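Local structure of DNA primase (2AU3) at residues 152-155 with 156-160; 75-79 with 80-84; 103-106 with 107-111. The protein probably synthesises the short RNA primers that DNA polymerase extends during replication, using a zinc-binding domain joined to a Toprim-containing RNA polymerase core. All coordinates share one frame; numbering follows the deposited sequence.

Contact 1. Residues 152-155 with 156-160; sequences EALV and KVLKE
Two turns of the amphipathic helix 151-161, in the N-terminal part of the primase catalytic core, bring Leu154 beside Leu158 on one face and Val155 beside Lys159 on another. The two leucines lie alongside each other and point the same way, Leu154 CD1 meeting Leu158 CD2 at 3.8 Å. Large branched side chains suit this buried face, where both leucines also rest on Val112 of helix 101-122 and Leu158 reaches Leu164 and Tyr167. Around the helix, Val155 CG1 is anti to the backbone N (chi1 160°), which turns this methyl toward the stem of Lys159. Lys159 CE lies 3.7 Å from Val155 CG1; the extended lysine methylenes thus cover the valine while the amine is carried outward. Beneath this pair the bond from Lys159 N to Val155 O is short, 2.8 Å, and practically straight at 179°. On the exposed side the bent chain of Lys156 brings NZ to Glu160 OE1 at 3.5 Å, a salt bridge whose hydrogen bond is weak. Successive i to i+4 bonds, from Lys156 N through Lys159 N, are those of a regular alpha-helix with one apolar and one charged face.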
loop_
_atom_site.group_PDB
_atom_site.type_symbol
_atom_site.label_atom_id
_atom_site.label_comp_id
_atom_site.label_asym_id
_atom_site.label_seq_id
_atom_site.Cartn_x
_atom_site.Cartn_y
_atom_site.Cartn_z
ATOM N N GLU A 152 18.447 13.693 14.115
ATOM C CA GLU A 152 18.277 14.336 15.420
ATOM C C GLU A 152 16.837 14.850 15.639
ATOM O O GLU A 152 16.276 14.711 16.745
ATOM C CB GLU A 152 19.341 15.413 15.646
ATOM C CG GLU A 152 20.758 14.837 15.786
ATOM C CD GLU A 152 20.918 13.901 16.992
ATOM O OE1 GLU A 152 20.360 14.200 18.063
ATOM O OE2 GLU A 152 21.603 12.859 16.876
ATOM N N ALA A 153 16.220 15.384 14.581
ATOM C CA ALA A 153 14.819 15.814 14.655
ATOM C C ALA A 153 13.900 14.619 14.986
ATOM O O ALA A 153 13.036 14.720 15.855
ATOM C CB ALA A 153 14.379 16.472 13.343
ATOM N N LEU A 154 14.083 13.509 14.272
ATOM C CA LEU A 154 13.303 12.279 14.499
ATOM C C LEU A 154 13.513 11.767 15.934
ATOM O O LEU A 154 12.556 11.417 16.624
ATOM C CB LEU A 154 13.710 11.195 13.479
ATOM C CG LEU A 154 13.173 9.754 13.600
ATOM C CD1 LEU A 154 11.654 9.694 13.753
ATOM C CD2 LEU A 154 13.593 8.922 12.408
ATOM N N VAL A 155 14.769 11.681 16.355
ATOM C CA VAL A 155 15.088 11.167 17.692
ATOM C C VAL A 155 14.426 12.023 18.787
ATOM O O VAL A 155 13.848 11.493 19.738
ATOM C CB VAL A 155 16.620 11.066 17.915
ATOM C CG1 VAL A 155 16.954 11.008 19.405
ATOM C CG2 VAL A 155 17.187 9.865 17.187
ATOM N N LYS A 156 14.483 13.341 18.621
ATOM C CA LYS A 156 13.857 14.258 19.561
ATOM C C LYS A 156 12.344 14.014 19.700
ATOM O O LYS A 156 11.810 14.020 20.819
ATOM C CB LYS A 156 14.139 15.708 19.164
ATOM C CG LYS A 156 13.718 16.755 20.197
ATOM C CD LYS A 156 13.771 18.173 19.588
ATOM C CE LYS A 156 12.710 19.096 20.186
ATOM N NZ LYS A 156 11.510 19.299 19.276
ATOM N N VAL A 157 11.644 13.788 18.585
ATOM C CA VAL A 157 10.204 13.527 18.702
ATOM C C VAL A 157 9.943 12.198 19.384
ATOM O O VAL A 157 8.980 12.066 20.136
ATOM C CB VAL A 157 9.394 13.628 17.363
ATOM C CG1 VAL A 157 9.908 14.716 16.441
ATOM C CG2 VAL A 157 9.287 12.290 16.668
ATOM N N LEU A 158 10.796 11.223 19.114
ATOM C CA LEU A 158 10.659 9.899 19.692
ATOM C C LEU A 158 10.849 9.970 21.212
ATOM O O LEU A 158 10.004 9.502 21.978
ATOM C CB LEU A 158 11.700 8.965 19.071
ATOM C CG LEU A 158 11.270 7.881 18.069
ATOM C CD1 LEU A 158 9.851 8.053 17.552
ATOM C CD2 LEU A 158 12.288 7.692 16.933
ATOM N N LYS A 159 11.966 10.568 21.629
ATOM C CA LYS A 159 12.263 10.759 23.051
ATOM C C LYS A 159 11.168 11.564 23.753
ATOM O O LYS A 159 10.687 11.148 24.807
ATOM C CB LYS A 159 13.649 11.407 23.244
ATOM C CG LYS A 159 14.802 10.479 22.896
ATOM C CD LYS A 159 16.144 11.195 23.043
ATOM C CE LYS A 159 17.287 10.204 23.005
ATOM N NZ LYS A 159 18.595 10.797 23.460
ATOM N N GLU A 160 10.754 12.687 23.152
ATOM C CA GLU A 160 9.681 13.542 23.694
ATOM C C GLU A 160 8.367 12.769 23.915
ATOM O O GLU A 160 7.587 13.115 24.795
ATOM C CB GLU A 160 9.371 14.713 22.740
ATOM C CG GLU A 160 10.267 15.945 22.845
ATOM C CD GLU A 160 9.798 17.088 21.928
ATOM O OE1 GLU A 160 9.536 16.849 20.726
ATOM O OE2 GLU A 160 9.687 18.237 22.411
#

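Contact 2. Residues 75-79 with 80-84; sequences EDISY and FEAAL
Ser78 and Glu81 exchange hydrogen bonds at the start of helix 79-90. Glu81 N donates to Ser78 OG at 2.9 Å, and Ser78 N donates to Glu81 OE1 at 2.8 Å, nearly straight at 176° and on the anti lone pair of the carboxylate. This pair is a capping box with Ser78 as N-cap: the small hydroxyl, set between backbone N and carbonyl carbon (chi1 79°), folds back to the helix end, and the longer glutamate reaches back to the N-H of the N-cap residue. The box opens the second helix just after a Schellman motif, with Asp76 at positive phi, has closed helix 67-75, giving a short link between the two helices in the N-terminal zinc-binding domain. Apolar packing flanks the cap, Ile77 CG1 lying 4.1 Å from Ala82 CB, while the isoleucine stem sits beside the carboxylate; an alanine here would keep that CB but would probably leave a gap over Ala82 and the Glu81 stem where CG1 and CD1 now lie. The aromatic contact is T-shaped: the edge of Tyr79 meets the face of Phe80, centroids 5.4 Å apart and planes at 89°. Tyr79 OH hydrogen-bonds Asp66 and Arg11.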
loop_
_atom_site.group_PDB
_atom_site.type_symbol
_atom_site.label_atom_id
_atom_site.label_comp_id
_atom_site.label_asym_id
_atom_site.label_seq_id
_atom_site.Cartn_x
_atom_site.Cartn_y
_atom_site.Cartn_z
ATOM N N GLU A 75 -4.398 18.711 21.850
ATOM C CA GLU A 75 -3.891 19.165 23.147
ATOM C C GLU A 75 -2.371 19.307 23.203
ATOM O O GLU A 75 -1.817 19.763 24.217
ATOM C CB GLU A 75 -4.363 18.247 24.267
ATOM C CG GLU A 75 -5.876 18.060 24.310
ATOM C CD GLU A 75 -6.632 19.283 24.824
ATOM O OE1 GLU A 75 -5.987 20.259 25.296
ATOM O OE2 GLU A 75 -7.888 19.263 24.767
ATOM N N ASP A 76 -1.709 18.917 22.116
ATOM C CA ASP A 76 -0.243 18.884 22.039
ATOM C C ASP A 76 0.357 18.020 23.145
ATOM O O ASP A 76 1.193 18.472 23.916
ATOM C CB ASP A 76 0.347 20.295 22.059
ATOM C CG ASP A 76 1.821 20.320 21.655
ATOM O OD1 ASP A 76 2.154 19.740 20.618
ATOM O OD2 ASP A 76 2.720 20.891 22.317
ATOM N N ILE A 77 -0.120 16.787 23.234
ATOM C CA ILE A 77 0.370 15.800 24.199
ATOM C C ILE A 77 0.623 14.483 23.468
ATOM O O ILE A 77 0.275 14.325 22.285
ATOM C CB ILE A 77 -0.639 15.583 25.413
ATOM C CG1 ILE A 77 -1.972 14.968 24.954
ATOM C CG2 ILE A 77 -0.866 16.875 26.208
ATOM C CD1 ILE A 77 -3.137 15.076 26.023
ATOM N N SER A 78 1.234 13.540 24.163
ATOM C CA SER A 78 1.547 12.268 23.546
ATOM C C SER A 78 0.276 11.441 23.344
ATOM O O SER A 78 -0.752 11.629 24.023
ATOM C CB SER A 78 2.539 11.493 24.408
ATOM O OG SER A 78 1.855 10.883 25.480
ATOM N N TYR A 79 0.354 10.513 22.418
ATOM C CA TYR A 79 -0.749 9.597 22.180
ATOM C C TYR A 79 -1.257 8.998 23.504
ATOM O O TYR A 79 -2.464 9.041 23.806
ATOM C CB TYR A 79 -0.309 8.516 21.193
ATOM C CG TYR A 79 -1.414 7.604 20.773
ATOM C CD1 TYR A 79 -2.207 7.895 19.657
ATOM C CD2 TYR A 79 -1.677 6.444 21.487
ATOM C CE1 TYR A 79 -3.246 7.038 19.273
ATOM C CE2 TYR A 79 -2.714 5.602 21.130
ATOM C CZ TYR A 79 -3.489 5.897 20.020
ATOM O OH TYR A 79 -4.505 5.032 19.672
ATOM N N PHE A 80 -0.344 8.452 24.301
ATOM C CA PHE A 80 -0.735 7.793 25.560
ATOM C C PHE A 80 -1.160 8.741 26.686
ATOM O O PHE A 80 -2.046 8.400 27.503
ATOM C CB PHE A 80 0.347 6.825 26.013
ATOM C CG PHE A 80 0.503 5.636 25.104
ATOM C CD1 PHE A 80 -0.566 4.770 24.882
ATOM C CD2 PHE A 80 1.716 5.377 24.478
ATOM C CE1 PHE A 80 -0.437 3.666 24.035
ATOM C CE2 PHE A 80 1.852 4.277 23.611
ATOM C CZ PHE A 80 0.777 3.415 23.416
ATOM N N GLU A 81 -0.592 9.944 26.701
ATOM C CA GLU A 81 -1.162 11.038 27.491
ATOM C C GLU A 81 -2.630 11.323 27.108
ATOM O O GLU A 81 -3.494 11.484 27.972
ATOM C CB GLU A 81 -0.303 12.314 27.371
ATOM C CG GLU A 81 0.977 12.282 28.198
ATOM C CD GLU A 81 1.869 13.512 28.001
ATOM O OE1 GLU A 81 2.070 13.965 26.851
ATOM O OE2 GLU A 81 2.400 14.025 29.016
ATOM N N ALA A 82 -2.905 11.398 25.812
ATOM C CA ALA A 82 -4.276 11.599 25.319
ATOM C C ALA A 82 -5.148 10.417 25.694
ATOM O O ALA A 82 -6.325 10.587 26.055
ATOM C CB ALA A 82 -4.282 11.788 23.792
ATOM N N ALA A 83 -4.585 9.216 25.573
ATOM C CA ALA A 83 -5.276 8.001 26.000
ATOM C C ALA A 83 -5.731 8.086 27.473
ATOM O O ALA A 83 -6.863 7.725 27.806
ATOM C CB ALA A 83 -4.407 6.804 25.765
ATOM N N LEU A 84 -4.862 8.596 28.335
ATOM C CA LEU A 84 -5.169 8.689 29.768
ATOM C C LEU A 84 -6.270 9.702 30.011
ATOM O O LEU A 84 -7.135 9.490 30.845
ATOM C CB LEU A 84 -3.921 9.070 30.585
ATOM C CG LEU A 84 -4.041 9.034 32.131
ATOM C CD1 LEU A 84 -4.733 7.776 32.652
ATOM C CD2 LEU A 84 -2.678 9.190 32.793
#

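Contact 3. Residues 103-106 with 107-111; sequences EKVY and VALDR
Val105 and Leu109 lie side by side one turn apart on helix 101-122, pointing the same way, with Val105 CG1 at 4.1 Å from Leu109 CD1. It is a light touch between methyls, and the leucine also packs over the backbone, its CG 3.6 Å from Val105 O. That same oxygen accepts from Leu109 N at 2.8 Å, with an almost linear N-H...O angle of 176°. On another side Val107 sets CG2 at 3.5 Å from Glu103 O, the carbonyl that its own N hydrogen-bonds; CG2 stands beside the backbone N while CG1 is anti to it (chi1 165°), so one branch lies back along the preceding turn. Ala108, whose CB is 3.3 Å from Lys104 O, touches Tyr167; its small size is consistent with the close approach of helix 164-168. Backbone hydrogen bonds from Ala108 N to Lys104 O and from Asp110 N to Tyr106 O complete the turn. Farther out, charged ends reach other parts of the chain: Glu103 forms a salt bridge with Arg11 and Asp110 one with Lys69. The Tyr106 ring makes a cation-pi contact in which Arg199 is the cation. The helix runs between helix 79-90, whose Tyr79 and Phe80 meet Val107, and helix 164-168, whose Ala166 and Tyr167 pack on Val105, Ala108 and Leu109.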
loop_
_atom_site.group_PDB
_atom_site.type_symbol
_atom_site.label_atom_id
_atom_site.label_comp_id
_atom_site.label_asym_id
_atom_site.label_seq_id
_atom_site.Cartn_x
_atom_site.Cartn_y
_atom_site.Cartn_z
ATOM N N GLU A 103 2.231 -2.477 21.670
ATOM C CA GLU A 103 1.376 -1.319 21.412
ATOM C C GLU A 103 2.185 -0.054 21.063
ATOM O O GLU A 103 1.792 0.725 20.185
ATOM C CB GLU A 103 0.537 -1.025 22.657
ATOM C CG GLU A 103 -0.911 -0.657 22.391
ATOM C CD GLU A 103 -1.658 -1.719 21.608
ATOM O OE1 GLU A 103 -1.962 -2.790 22.185
ATOM O OE2 GLU A 103 -1.945 -1.472 20.418
ATOM N N LYS A 104 3.297 0.150 21.771
ATOM C CA LYS A 104 4.107 1.352 21.586
ATOM C C LYS A 104 4.775 1.361 20.225
ATOM O O LYS A 104 4.949 2.416 19.640
ATOM C CB LYS A 104 5.167 1.503 22.681
ATOM C CG LYS A 104 4.646 1.765 24.091
ATOM C CD LYS A 104 5.824 1.864 25.101
ATOM C CE LYS A 104 7.103 1.133 24.578
ATOM N NZ LYS A 104 8.275 1.069 25.517
ATOM N N VAL A 105 5.193 0.190 19.759
ATOM C CA VAL A 105 5.777 0.048 18.414
ATOM C C VAL A 105 4.843 0.657 17.340
ATOM O O VAL A 105 5.239 1.545 16.571
ATOM C CB VAL A 105 6.157 -1.435 18.143
ATOM C CG1 VAL A 105 6.507 -1.694 16.654
ATOM C CG2 VAL A 105 7.350 -1.831 19.027
ATOM N N TYR A 106 3.576 0.242 17.354
ATOM C CA TYR A 106 2.615 0.727 16.363
ATOM C C TYR A 106 2.374 2.212 16.526
ATOM O O TYR A 106 2.226 2.934 15.543
ATOM C CB TYR A 106 1.287 -0.053 16.463
ATOM C CG TYR A 106 1.420 -1.467 15.935
ATOM C CD1 TYR A 106 1.420 -1.721 14.548
ATOM C CD2 TYR A 106 1.600 -2.541 16.801
ATOM C CE1 TYR A 106 1.561 -3.021 14.044
ATOM C CE2 TYR A 106 1.765 -3.852 16.311
ATOM C CZ TYR A 106 1.742 -4.085 14.926
ATOM O OH TYR A 106 1.904 -5.372 14.432
ATOM N N VAL A 107 2.352 2.681 17.773
ATOM C CA VAL A 107 2.158 4.092 18.014
ATOM C C VAL A 107 3.372 4.871 17.523
ATOM O O VAL A 107 3.214 5.964 16.985
ATOM C CB VAL A 107 1.825 4.406 19.498
ATOM C CG1 VAL A 107 1.986 5.904 19.809
ATOM C CG2 VAL A 107 0.410 3.947 19.823
ATOM N N ALA A 108 4.567 4.295 17.676
ATOM C CA ALA A 108 5.796 4.940 17.214
ATOM C C ALA A 108 5.830 5.007 15.689
ATOM O O ALA A 108 6.162 6.040 15.107
ATOM C CB ALA A 108 7.040 4.195 17.726
ATOM N N LEU A 109 5.545 3.876 15.055
ATOM C CA LEU A 109 5.452 3.836 13.595
ATOM C C LEU A 109 4.555 4.955 13.094
ATOM O O LEU A 109 4.891 5.646 12.146
ATOM C CB LEU A 109 4.963 2.458 13.117
ATOM C CG LEU A 109 6.116 1.442 13.082
ATOM C CD1 LEU A 109 5.603 -0.020 13.024
ATOM C CD2 LEU A 109 7.069 1.748 11.896
ATOM N N ASP A 110 3.429 5.152 13.769
ATOM C CA ASP A 110 2.454 6.130 13.333
ATOM C C ASP A 110 2.906 7.567 13.590
ATOM O O ASP A 110 2.666 8.460 12.759
ATOM C CB ASP A 110 1.101 5.869 13.992
ATOM C CG ASP A 110 0.030 6.790 13.459
ATOM O OD1 ASP A 110 -0.491 6.526 12.334
ATOM O OD2 ASP A 110 -0.286 7.843 14.049
ATOM N N ARG A 111 3.551 7.793 14.734
ATOM C CA ARG A 111 4.074 9.112 15.054
ATOM C C ARG A 111 5.221 9.504 14.117
ATOM O O ARG A 111 5.426 10.686 13.811
ATOM C CB ARG A 111 4.569 9.155 16.502
ATOM C CG ARG A 111 5.186 10.480 16.874
ATOM C CD ARG A 111 4.140 11.608 16.835
ATOM N NE ARG A 111 4.664 12.924 17.147
ATOM C CZ ARG A 111 5.096 13.797 16.244
ATOM N NH1 ARG A 111 5.137 13.480 14.941
ATOM N NH2 ARG A 111 5.504 14.991 16.649
#

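Overall arrangement
Contact 3 is the one that touches both others, its centre about 13 Å from that of contact 2 and about 14 Å from that of contact 1. Against contact 2 it packs through Val107, whose CG2 lies 3.7 Å from Phe80 CZ; helices 79-90 and 101-122, consecutive in the chain, meet here. Toward contact 1 the touch is slighter, Val157 CB standing 4.2 Å from Arg111 NH2. Contacts 1 and 2, with centres about 16 Å apart, do not touch. Helix 101-122 thus meets both helix 79-90 and helix 151-161, consistent with a link between the zinc-binding and catalytic domains, while all three contacts lie away from the zinc site and the predicted magnesium-binding acidic residues.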